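Kinesin-like protein (Caenorhabditis elegans, PDB 5X3E) probably acts as an ATP-driven microtubule motor of the kinesin-6 family, its motor domain caught here without nucleotide. Local coordinates at residues V38-P44 / F83-E89; R99-L104 / K404-V408; L334-R339 / I356-L360; M407-V411 / A424-A428. All coordinates share one frame; numbering follows the deposited sequence.

Contact 1 of 4, residues V38-P44 / F83-E89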
loop_
_atom_site.group_PDB
_atom_site.type_symbol
_atom_site.label_atom_id
_atom_site.label_comp_id
_atom_site.label_asym_id
_atom_site.label_seq_id
_atom_site.Cartn_x
_atom_site.Cartn_y
_atom_site.Cartn_z
ATOM N N VAL A 38 -5.351 12.063 -6.638
ATOM C CA VAL A 38 -4.407 12.587 -5.662
ATOM C C VAL A 38 -5.190 13.420 -4.660
ATOM O O VAL A 38 -5.913 14.347 -5.047
ATOM C CB VAL A 38 -3.300 13.425 -6.320
ATOM C CG1 VAL A 38 -2.338 13.938 -5.269
ATOM C CG2 VAL A 38 -2.564 12.595 -7.353
ATOM N N VAL A 39 -5.051 13.087 -3.378
ATOM C CA VAL A 39 -5.693 13.839 -2.310
ATOM C C VAL A 39 -4.602 14.343 -1.375
ATOM O O VAL A 39 -3.468 13.852 -1.373
ATOM C CB VAL A 39 -6.739 13.015 -1.531
ATOM C CG1 VAL A 39 -7.734 12.371 -2.486
ATOM C CG2 VAL A 39 -6.060 11.976 -0.648
ATOM N N CYS A 40 -4.952 15.351 -0.590
ATOM C CA CYS A 40 -4.000 16.032 0.271
ATOM C C CYS A 40 -4.577 16.132 1.677
ATOM O O CYS A 40 -5.780 16.355 1.847
ATOM C CB CYS A 40 -3.664 17.419 -0.293
ATOM S SG CYS A 40 -2.471 18.360 0.666
ATOM N N ARG A 41 -3.720 15.955 2.683
ATOM C CA ARG A 41 -4.145 15.969 4.080
ATOM C C ARG A 41 -3.231 16.879 4.885
ATOM O O ARG A 41 -2.023 16.633 4.967
ATOM C CB ARG A 41 -4.152 14.567 4.690
ATOM C CG ARG A 41 -4.596 14.584 6.139
ATOM C CD ARG A 41 -4.437 13.242 6.816
ATOM N NE ARG A 41 -5.279 13.162 8.004
ATOM C CZ ARG A 41 -5.288 12.138 8.848
ATOM N NH1 ARG A 41 -4.489 11.101 8.639
ATOM N NH2 ARG A 41 -6.093 12.152 9.902
ATOM N N LEU A 42 -3.819 17.907 5.500
ATOM C CA LEU A 42 -3.070 18.814 6.358
ATOM C C LEU A 42 -2.990 18.247 7.774
ATOM O O LEU A 42 -3.994 17.774 8.320
ATOM C CB LEU A 42 -3.748 20.188 6.402
ATOM C CG LEU A 42 -4.155 20.909 5.111
ATOM C CD1 LEU A 42 -4.431 22.386 5.395
ATOM C CD2 LEU A 42 -3.152 20.742 3.999
ATOM N N CYS A 43 -1.808 18.295 8.366
ATOM C CA CYS A 43 -1.684 17.877 9.753
ATOM C C CYS A 43 -2.034 19.043 10.681
ATOM O O CYS A 43 -2.104 20.195 10.244
ATOM C CB CYS A 43 -0.268 17.381 10.030
ATOM S SG CYS A 43 0.984 18.605 9.684
ATOM N N PRO A 44 -2.283 18.772 11.965
ATOM C CA PRO A 44 -2.567 19.872 12.898
ATOM C C PRO A 44 -1.416 20.871 12.972
ATOM O O PRO A 44 -0.241 20.495 12.996
ATOM C CB PRO A 44 -2.788 19.154 14.237
ATOM C CG PRO A 44 -2.240 17.761 14.039
ATOM C CD PRO A 44 -2.490 17.460 12.603
ATOM N N PHE A 83 -6.789 19.312 -5.908
ATOM C CA PHE A 83 -6.761 17.881 -5.652
ATOM C C PHE A 83 -8.183 17.337 -5.696
ATOM O O PHE A 83 -9.161 18.087 -5.656
ATOM C CB PHE A 83 -6.128 17.574 -4.289
ATOM C CG PHE A 83 -4.715 18.046 -4.157
ATOM C CD1 PHE A 83 -3.664 17.258 -4.592
ATOM C CD2 PHE A 83 -4.435 19.281 -3.596
ATOM C CE1 PHE A 83 -2.360 17.689 -4.467
ATOM C CE2 PHE A 83 -3.135 19.718 -3.470
ATOM C CZ PHE A 83 -2.096 18.921 -3.909
ATOM N N GLY A 84 -8.294 16.012 -5.772
ATOM C CA GLY A 84 -9.604 15.391 -5.727
ATOM C C GLY A 84 -10.337 15.629 -4.425
ATOM O O GLY A 84 -11.571 15.581 -4.398
ATOM N N ARG A 85 -9.602 15.899 -3.348
ATOM C CA ARG A 85 -10.161 16.166 -2.030
ATOM C C ARG A 85 -9.038 16.685 -1.141
ATOM O O ARG A 85 -7.906 16.202 -1.230
ATOM C CB ARG A 85 -10.788 14.899 -1.425
ATOM C CG ARG A 85 -11.142 15.027 0.054
ATOM C CD ARG A 85 -12.341 15.947 0.275
ATOM N NE ARG A 85 -12.584 16.192 1.695
ATOM C CZ ARG A 85 -13.319 15.422 2.492
ATOM N NH1 ARG A 85 -13.910 14.327 2.022
ATOM N NH2 ARG A 85 -13.461 15.750 3.771
ATOM N N VAL A 86 -9.348 17.676 -0.310
ATOM C CA VAL A 86 -8.390 18.223 0.647
ATOM C C VAL A 86 -8.932 17.984 2.048
ATOM O O VAL A 86 -10.051 18.404 2.365
ATOM C CB VAL A 86 -8.119 19.719 0.416
ATOM C CG1 VAL A 86 -7.177 20.252 1.492
ATOM C CG2 VAL A 86 -7.526 19.954 -0.966
ATOM N N PHE A 87 -8.154 17.290 2.873
ATOM C CA PHE A 87 -8.487 17.104 4.277
ATOM C C PHE A 87 -7.806 18.167 5.123
ATOM O O PHE A 87 -6.646 18.510 4.889
ATOM C CB PHE A 87 -8.061 15.722 4.770
ATOM C CG PHE A 87 -8.664 14.586 3.996
ATOM C CD1 PHE A 87 -9.954 14.159 4.265
ATOM C CD2 PHE A 87 -7.935 13.934 3.015
ATOM C CE1 PHE A 87 -10.510 13.113 3.563
ATOM C CE2 PHE A 87 -8.486 12.888 2.310
ATOM C CZ PHE A 87 -9.775 12.477 2.583
ATOM N N SER A 88 -8.539 18.687 6.106
ATOM C CA SER A 88 -8.034 19.674 7.043
ATOM C C SER A 88 -7.658 18.991 8.356
ATOM O O SER A 88 -7.738 17.767 8.493
ATOM C CB SER A 88 -9.068 20.778 7.261
ATOM O OG SER A 88 -10.227 20.267 7.896
ATOM N N GLU A 89 -7.239 19.799 9.337
ATOM C CA GLU A 89 -6.927 19.261 10.659
ATOM C C GLU A 89 -8.145 18.628 11.321
ATOM O O GLU A 89 -8.003 17.731 12.159
ATOM C CB GLU A 89 -6.380 20.365 11.562
ATOM C CG GLU A 89 -5.333 21.255 10.920
ATOM C CD GLU A 89 -4.897 22.376 11.846
ATOM O OE1 GLU A 89 -4.020 23.173 11.449
ATOM O OE2 GLU A 89 -5.431 22.453 12.975
#
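The CB of C40 sits squarely over one face of the F83 ring, 3.9 Å from its centroid in a CH-pi contact, and C40 SG lies above the same face at a greater distance. The CG1 of V38 comes at the edge of that ring, 3.6 Å from F83 CD1. With CG anti to its carbonyl carbon (chi1 -60°), F83 brings its ring alongside V38 and C40. An alanine here is likely to open a gap beside C40 and leave V38 without its aromatic neighbour. Four backbone bonds join the two runs, which travel in parallel. G84 N donates to V38 O at 3.0 Å, and C40 N reaches R85 O at 3.1 Å. C40 O accepts the nearly straight bond from F87 N at 2.8 Å, before L42 N closes on F87 O at 3.0 Å. Both polar backbone atoms of C40 are thus taken up by 83-89, whereas V39 and R41 turn theirs to strand 404-411. On the other side of the sheet, V39 CG2 meets the edge of the F87 ring at CE2, 3.9 Å away. R41, fully extended, lays its CG beside F87 CB and carries its guanidinium to T129 OG1 and Q93 OE1. R85 NE makes a weak bond to V86 O, 3.4 Å long, while R85 NH1 forms a salt bridge with a sulfate ion. Strand 37-42 runs between 86-87 and 404-411 in the main sheet; helix 93-109 packs against R41 and F87 through V96, while I60 of strand 59-62 covers C40, L42 and V86.

Contact 2 of 4, residues R99-L104 / K404-V408. With SO4 (sulfate ion), chain Q.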
loop_
_atom_site.group_PDB
_atom_site.type_symbol
_atom_site.label_atom_id
_atom_site.label_comp_id
_atom_site.label_asym_id
_atom_site.label_seq_id
_atom_site.Cartn_x
_atom_site.Cartn_y
_atom_site.Cartn_z
ATOM N N ARG A 99 -12.851 7.913 2.712
ATOM C CA ARG A 99 -12.643 8.656 1.475
ATOM C C ARG A 99 -11.432 8.161 0.689
ATOM O O ARG A 99 -11.333 8.420 -0.517
ATOM C CB ARG A 99 -12.516 10.148 1.814
ATOM C CG ARG A 99 -12.414 11.093 0.630
ATOM C CD ARG A 99 -13.449 10.785 -0.422
ATOM N NE ARG A 99 -13.280 11.623 -1.604
ATOM C CZ ARG A 99 -12.387 11.392 -2.562
ATOM N NH1 ARG A 99 -11.570 10.350 -2.475
ATOM N NH2 ARG A 99 -12.308 12.205 -3.607
ATOM N N THR A 100 -10.536 7.422 1.337
ATOM C CA THR A 100 -9.262 7.013 0.770
ATOM C C THR A 100 -9.173 5.522 0.465
ATOM O O THR A 100 -8.502 5.143 -0.499
ATOM C CB THR A 100 -8.133 7.432 1.731
ATOM O OG1 THR A 100 -7.877 8.833 1.579
ATOM C CG2 THR A 100 -6.877 6.700 1.493
ATOM N N SER A 101 -9.870 4.668 1.224
ATOM C CA SER A 101 -9.639 3.230 1.161
ATOM C C SER A 101 -10.862 2.378 0.836
ATOM O O SER A 101 -10.684 1.255 0.350
ATOM C CB SER A 101 -9.058 2.734 2.492
ATOM O OG SER A 101 -7.940 3.511 2.868
ATOM N N VAL A 102 -12.083 2.863 1.076
ATOM C CA VAL A 102 -13.252 1.992 0.951
ATOM C C VAL A 102 -13.441 1.557 -0.496
ATOM O O VAL A 102 -13.764 0.393 -0.772
ATOM C CB VAL A 102 -14.509 2.684 1.520
ATOM C CG1 VAL A 102 -15.781 2.017 1.011
ATOM C CG2 VAL A 102 -14.485 2.643 3.037
ATOM N N ASP A 103 -13.224 2.468 -1.449
ATOM C CA ASP A 103 -13.376 2.095 -2.854
ATOM C C ASP A 103 -12.257 1.165 -3.317
ATOM O O ASP A 103 -12.450 0.388 -4.259
ATOM C CB ASP A 103 -13.444 3.346 -3.737
ATOM C CG ASP A 103 -12.152 4.149 -3.730
ATOM O OD1 ASP A 103 -11.911 4.893 -4.704
ATOM O OD2 ASP A 103 -11.371 4.027 -2.762
ATOM N N LEU A 104 -11.086 1.229 -2.680
ATOM C CA LEU A 104 -10.032 0.274 -3.007
ATOM C C LEU A 104 -10.377 -1.114 -2.489
ATOM O O LEU A 104 -10.113 -2.118 -3.161
ATOM C CB LEU A 104 -8.689 0.737 -2.437
ATOM C CG LEU A 104 -8.280 2.177 -2.750
ATOM C CD1 LEU A 104 -6.853 2.455 -2.289
ATOM C CD2 LEU A 104 -8.465 2.491 -4.232
ATOM N N LYS A 404 -6.261 0.616 -9.756
ATOM C CA LYS A 404 -6.614 1.933 -9.243
ATOM C C LYS A 404 -5.497 2.476 -8.363
ATOM O O LYS A 404 -5.019 1.776 -7.464
ATOM C CB LYS A 404 -7.928 1.868 -8.454
ATOM C CG LYS A 404 -8.296 3.143 -7.730
ATOM C CD LYS A 404 -8.799 4.219 -8.675
ATOM C CE LYS A 404 -9.321 5.414 -7.889
ATOM N NZ LYS A 404 -9.961 6.440 -8.754
ATOM N N ILE A 405 -5.074 3.710 -8.627
ATOM C CA ILE A 405 -4.012 4.366 -7.872
ATOM C C ILE A 405 -4.606 5.570 -7.155
ATOM O O ILE A 405 -5.282 6.400 -7.776
ATOM C CB ILE A 405 -2.844 4.806 -8.775
ATOM C CG1 ILE A 405 -2.298 3.637 -9.586
ATOM C CG2 ILE A 405 -1.730 5.432 -7.944
ATOM C CD1 ILE A 405 -1.148 4.044 -10.485
ATOM N N ARG A 406 -4.363 5.667 -5.852
ATOM C CA ARG A 406 -4.681 6.876 -5.100
ATOM C C ARG A 406 -3.448 7.313 -4.327
ATOM O O ARG A 406 -2.849 6.514 -3.599
ATOM C CB ARG A 406 -5.864 6.667 -4.139
ATOM C CG ARG A 406 -6.126 7.872 -3.238
ATOM C CD ARG A 406 -7.504 7.848 -2.564
ATOM N NE ARG A 406 -8.609 7.864 -3.522
ATOM C CZ ARG A 406 -9.448 6.851 -3.716
ATOM N NH1 ARG A 406 -9.321 5.735 -3.009
ATOM N NH2 ARG A 406 -10.421 6.953 -4.610
ATOM N N MET A 407 -3.089 8.585 -4.460
ATOM C CA MET A 407 -1.959 9.152 -3.742
ATOM C C MET A 407 -2.463 10.138 -2.697
ATOM O O MET A 407 -3.307 10.995 -2.989
ATOM C CB MET A 407 -0.985 9.843 -4.701
ATOM C CG MET A 407 0.201 10.484 -3.999
ATOM S SD MET A 407 1.720 10.391 -4.967
ATOM C CE MET A 407 1.050 10.500 -6.622
ATOM N N VAL A 408 -1.956 9.996 -1.479
ATOM C CA VAL A 408 -2.300 10.864 -0.362
ATOM C C VAL A 408 -1.084 11.732 -0.068
ATOM O O VAL A 408 -0.082 11.248 0.474
ATOM C CB VAL A 408 -2.721 10.061 0.874
ATOM C CG1 VAL A 408 -3.047 10.998 2.020
ATOM C CG2 VAL A 408 -3.904 9.168 0.544
HETATM S S SO4 Q . -16.193 13.948 -0.905
HETATM O O1 SO4 Q . -15.314 13.618 0.217
HETATM O O2 SO4 Q . -17.067 15.057 -0.528
HETATM O O3 SO4 Q . -15.393 14.323 -2.071
HETATM O O4 SO4 Q . -17.013 12.786 -1.235
#
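Helix R99-L104 lies nearly antiparallel to strand K404-V408, their axes 9.8 Å apart and 168° from one another. R406 spans the gap and meets D103 end-on: NH1 lies 2.7 Å from OD2, approaching its syn lone pair, and NH2 lies 2.5 Å from OD1, with guanidinium and carboxylate nearly coplanar. NH1 also donates to T100 O at 2.7 Å, from well above the carbonyl plane. That oxygen would ordinarily receive L104 N, but the helix is kinked here and R406 takes it up instead. The bend at chi3 (-61°) brings the guanidinium round to both partners. Its NE pairs with E37, whose other oxygen holds R99 NH2, so the two arginines gather round one carboxylate; R99 NE also leans weakly towards a sulfate ion. A leucine in place of R406 would probably leave the buried T100 carbonyl without this donor and strip D103 of its salt bridge. Apolar contacts flank the charges, with L104 CD2 3.6 Å from K404 CG and T100 CG2 4.0 Å from V408 CG2. L116 of strand 114-119, the neighbour of 404-411 in the sheet, packs against T100 and L104, while L141 of helix 141-152 also touches T100.

Contact 3 of 4, residues L334-R339 / I356-L360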
loop_
_atom_site.group_PDB
_atom_site.type_symbol
_atom_site.label_atom_id
_atom_site.label_comp_id
_atom_site.label_asym_id
_atom_site.label_seq_id
_atom_site.Cartn_x
_atom_site.Cartn_y
_atom_site.Cartn_z
ATOM N N LEU A 334 5.858 6.026 1.464
ATOM C CA LEU A 334 7.032 6.501 0.754
ATOM C C LEU A 334 8.052 7.106 1.710
ATOM O O LEU A 334 7.741 7.502 2.837
ATOM C CB LEU A 334 6.645 7.541 -0.295
ATOM C CG LEU A 334 5.783 7.020 -1.443
ATOM C CD1 LEU A 334 5.338 8.163 -2.332
ATOM C CD2 LEU A 334 6.530 5.963 -2.250
ATOM N N ALA A 335 9.300 7.137 1.250
ATOM C CA ALA A 335 10.341 7.842 1.975
ATOM C C ALA A 335 10.041 9.335 1.986
ATOM O O ALA A 335 9.352 9.861 1.106
ATOM C CB ALA A 335 11.704 7.578 1.341
ATOM N N GLY A 336 10.559 10.016 3.000
ATOM C CA GLY A 336 10.387 11.450 3.115
ATOM C C GLY A 336 10.946 12.190 1.918
ATOM O O GLY A 336 12.071 11.919 1.486
ATOM N N SER A 337 10.162 13.124 1.374
ATOM C CA SER A 337 10.580 13.875 0.197
ATOM C C SER A 337 11.778 14.786 0.463
ATOM O O SER A 337 12.463 15.168 -0.492
ATOM C CB SER A 337 9.409 14.694 -0.346
ATOM O OG SER A 337 8.825 15.499 0.663
ATOM N N GLU A 338 12.050 15.141 1.724
ATOM C CA GLU A 338 13.186 16.009 2.031
ATOM C C GLU A 338 14.524 15.281 1.961
ATOM O O GLU A 338 15.565 15.938 1.852
ATOM C CB GLU A 338 13.022 16.641 3.419
ATOM C CG GLU A 338 13.383 15.731 4.592
ATOM C CD GLU A 338 12.388 14.600 4.805
ATOM O OE1 GLU A 338 11.310 14.611 4.168
ATOM O OE2 GLU A 338 12.686 13.698 5.616
ATOM N N ARG A 339 14.517 13.951 2.022
ATOM C CA ARG A 339 15.742 13.157 1.985
ATOM C C ARG A 339 16.137 12.828 0.550
ATOM O O ARG A 339 16.446 13.720 -0.239
ATOM C CB ARG A 339 15.572 11.866 2.791
ATOM C CG ARG A 339 15.291 12.084 4.272
ATOM C CD ARG A 339 15.255 10.768 5.035
ATOM N NE ARG A 339 15.011 10.968 6.462
ATOM C CZ ARG A 339 15.965 11.122 7.378
ATOM N NH1 ARG A 339 17.244 11.098 7.023
ATOM N NH2 ARG A 339 15.641 11.300 8.652
ATOM N N ILE A 356 16.500 8.290 -2.969
ATOM C CA ILE A 356 15.151 8.709 -2.591
ATOM C C ILE A 356 14.634 9.778 -3.548
ATOM O O ILE A 356 13.507 9.690 -4.048
ATOM C CB ILE A 356 15.121 9.198 -1.132
ATOM C CG1 ILE A 356 15.418 8.048 -0.168
ATOM C CG2 ILE A 356 13.777 9.828 -0.818
ATOM C CD1 ILE A 356 15.431 8.472 1.282
ATOM N N ASN A 357 15.449 10.801 -3.831
ATOM C CA ASN A 357 14.983 11.841 -4.746
ATOM C C ASN A 357 14.907 11.357 -6.183
ATOM O O ASN A 357 14.052 11.829 -6.940
ATOM C CB ASN A 357 15.860 13.093 -4.698
ATOM C CG ASN A 357 15.442 14.064 -3.615
ATOM O OD1 ASN A 357 14.858 13.680 -2.605
ATOM N ND2 ASN A 357 15.708 15.350 -3.847
ATOM N N GLN A 358 15.781 10.436 -6.588
ATOM C CA GLN A 358 15.649 9.870 -7.923
ATOM C C GLN A 358 14.343 9.099 -8.051
ATOM O O GLN A 358 13.630 9.223 -9.054
ATOM C CB GLN A 358 16.837 8.963 -8.238
ATOM C CG GLN A 358 16.779 8.341 -9.622
ATOM C CD GLN A 358 17.066 9.357 -10.715
ATOM O OE1 GLN A 358 17.866 10.278 -10.530
ATOM N NE2 GLN A 358 16.409 9.198 -11.857
ATOM N N SER A 359 14.014 8.298 -7.036
ATOM C CA SER A 359 12.822 7.460 -7.101
ATOM C C SER A 359 11.549 8.302 -7.057
ATOM O O SER A 359 10.616 8.061 -7.833
ATOM C CB SER A 359 12.845 6.436 -5.964
ATOM O OG SER A 359 12.812 7.072 -4.698
ATOM N N LEU A 360 11.494 9.299 -6.167
ATOM C CA LEU A 360 10.312 10.158 -6.090
ATOM C C LEU A 360 10.153 11.013 -7.342
ATOM O O LEU A 360 9.023 11.296 -7.758
ATOM C CB LEU A 360 10.376 11.047 -4.852
ATOM C CG LEU A 360 10.418 10.325 -3.507
ATOM C CD1 LEU A 360 10.531 11.320 -2.370
ATOM C CD2 LEU A 360 9.188 9.447 -3.334
#
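L334-E338 are the LAGSE of the DLAGSE motif of kinesin switch II, with R339 just after it, and here the loop rests on I356 and L360 of helix 350-375, the switch II or relay helix of the family. I356 and L360 carry the contact about equally; I356 CG2 lies 3.7 Å from A335 CB and 3.5 Å from G336 O, while CD1 extends past A335 to within 3.7 Å of R339 CB. The fork of the isoleucine follows from CG1 standing anti to the carbonyl carbon (chi1 -66°) and CG2 anti to the backbone N, which lets both branches bear on A335. One turn on, L360 CD1 comes within 3.6 Å of S337 CA, and its CD2 meets L334 CD1 at 4.2 Å, the two leucine chains overlapping side by side and pointing opposite ways. A type I turn from G336 to R339 shapes the loop, with R339 N bonded to G336 O at 3.2 Å. Several polar groups have partners beyond the two segments: E338 OE2 is held by T122 OG1, R339 NE by S293 OG, and the backbones of G336 and S337 pair with S293 and G120. Linking the probable P-loop, the SSRSH segment of the first switch and the N-terminal half of the relay helix through one loop is the arrangement expected of switch II in a kinesin motor domain, here nucleotide-free.

Contact 4 of 4, residues M407-V411 / A424-A428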
loop_
_atom_site.group_PDB
_atom_site.type_symbol
_atom_site.label_atom_id
_atom_site.label_comp_id
_atom_site.label_asym_id
_atom_site.label_seq_id
_atom_site.Cartn_x
_atom_site.Cartn_y
_atom_site.Cartn_z
ATOM N N MET A 407 -3.089 8.585 -4.460
ATOM C CA MET A 407 -1.959 9.152 -3.742
ATOM C C MET A 407 -2.463 10.138 -2.697
ATOM O O MET A 407 -3.307 10.995 -2.989
ATOM C CB MET A 407 -0.985 9.843 -4.701
ATOM C CG MET A 407 0.201 10.484 -3.999
ATOM S SD MET A 407 1.720 10.391 -4.967
ATOM C CE MET A 407 1.050 10.500 -6.622
ATOM N N VAL A 408 -1.956 9.996 -1.479
ATOM C CA VAL A 408 -2.300 10.864 -0.362
ATOM C C VAL A 408 -1.084 11.732 -0.068
ATOM O O VAL A 408 -0.082 11.248 0.474
ATOM C CB VAL A 408 -2.721 10.061 0.874
ATOM C CG1 VAL A 408 -3.047 10.998 2.020
ATOM C CG2 VAL A 408 -3.904 9.168 0.544
ATOM N N ILE A 409 -1.157 13.005 -0.445
ATOM C CA ILE A 409 -0.090 13.962 -0.181
ATOM C C ILE A 409 -0.299 14.532 1.215
ATOM O O ILE A 409 -1.247 15.281 1.454
ATOM C CB ILE A 409 -0.058 15.078 -1.231
ATOM C CG1 ILE A 409 0.057 14.491 -2.633
ATOM C CG2 ILE A 409 1.100 16.027 -0.963
ATOM C CD1 ILE A 409 1.326 13.727 -2.857
ATOM N N CYS A 410 0.584 14.176 2.141
ATOM C CA CYS A 410 0.571 14.746 3.480
ATOM C C CYS A 410 1.485 15.965 3.505
ATOM O O CYS A 410 2.646 15.882 3.088
ATOM C CB CYS A 410 1.035 13.706 4.503
ATOM S SG CYS A 410 -0.048 12.251 4.616
ATOM N N VAL A 411 0.978 17.090 4.005
ATOM C CA VAL A 411 1.752 18.328 4.041
ATOM C C VAL A 411 1.584 18.992 5.400
ATOM O O VAL A 411 0.510 18.935 6.006
ATOM C CB VAL A 411 1.356 19.304 2.913
ATOM C CG1 VAL A 411 1.792 18.775 1.551
ATOM C CG2 VAL A 411 -0.124 19.553 2.934
ATOM N N ALA A 424 5.775 18.741 -2.831
ATOM C CA ALA A 424 4.744 17.760 -2.512
ATOM C C ALA A 424 3.431 18.096 -3.203
ATOM O O ALA A 424 2.690 17.196 -3.616
ATOM C CB ALA A 424 4.545 17.675 -1.000
ATOM N N LEU A 425 3.119 19.385 -3.325
ATOM C CA LEU A 425 1.898 19.807 -3.997
ATOM C C LEU A 425 2.033 19.798 -5.513
ATOM O O LEU A 425 1.031 19.984 -6.207
ATOM C CB LEU A 425 1.484 21.204 -3.519
ATOM C CG LEU A 425 1.142 21.375 -2.035
ATOM C CD1 LEU A 425 0.951 22.840 -1.699
ATOM C CD2 LEU A 425 -0.089 20.585 -1.648
ATOM N N ALA A 426 3.245 19.603 -6.041
ATOM C CA ALA A 426 3.419 19.459 -7.482
ATOM C C ALA A 426 2.756 18.200 -8.027
ATOM O O ALA A 426 2.525 18.111 -9.238
ATOM C CB ALA A 426 4.907 19.452 -7.834
ATOM N N PHE A 427 2.446 17.228 -7.165
ATOM C CA PHE A 427 1.683 16.051 -7.565
ATOM C C PHE A 427 0.226 16.367 -7.875
ATOM O O PHE A 427 -0.530 15.444 -8.197
ATOM C CB PHE A 427 1.752 14.985 -6.470
ATOM C CG PHE A 427 3.014 14.166 -6.492
ATOM C CD1 PHE A 427 3.178 13.140 -7.408
ATOM C CD2 PHE A 427 4.033 14.414 -5.586
ATOM C CE1 PHE A 427 4.330 12.379 -7.422
ATOM C CE2 PHE A 427 5.191 13.657 -5.599
ATOM C CZ PHE A 427 5.339 12.639 -6.517
ATOM N N ALA A 428 -0.176 17.634 -7.769
ATOM C CA ALA A 428 -1.575 18.012 -7.906
ATOM C C ALA A 428 -2.081 17.722 -9.313
ATOM O O ALA A 428 -1.334 17.781 -10.295
ATOM C CB ALA A 428 -1.770 19.489 -7.567
#
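A Met-aromatic contact sets a sulfur over a ring face: M407 SD stands 4.2 Å from the centroid of the F427 ring, 19° off its normal and displaced toward the rim. The terminal methyl CE drops closer still, to 3.5 Å from F427 CD1, so the thioether covers one side of the ring near CD1. M407 leaves its strand with CG anti to the backbone N (chi1 179°) and then bends at chi2 and chi3, which brings the sulfur and methyl across the phenyl group at about a right angle. Two residues further along, I409 fills the space between F427 and A424. Its CD1 touches F427 CB at 3.8 Å, while CG2 packs on A424 CB at the same distance of 3.8 Å and also faces A424 O. V411 then completes the row with CG1 3.9 Å from A424 CB and 4.1 Å from L425 CD2. M407, I409 and V411 all point from one face of the strand, and the packing is apolar. The F427 ring is boxed in further by Y119, edge to face, and by R364 and I367 of helix 350-375, while the backbone O of F427 accepts a hydrogen bond from R371 NH2. Such a seat, on the central sheet beside the relay helix, is characteristic of the end of the last motor-core helix and the loop after it, from which the chain leads on toward the neck linker.

Overall arrangement
Along the chain contact 1 closes first; contact 2 joins helix 93-109 to strand 404-411, and the nearly 300 residues between its segments contain contact 3. Contact 4 shares M407 and V408 of that strand with contact 2. Strands 37-42 and 404-411 are sheet neighbours, so contacts 1 and 4 (centres 9 Å apart) meet directly, V39 beside M407 and I409; contacts 1 and 2 (centres 13 Å apart) also touch, F87 on R99. Contact 3 lies about 20 Å from contact 1 and 13 Å from contact 4 between centres, touching the latter where L360 meets F427. The L360-F427 touch and strand 404-411 thus connect switch II with the C-terminal end, consistent with nucleotide state being relayed to the neck linker.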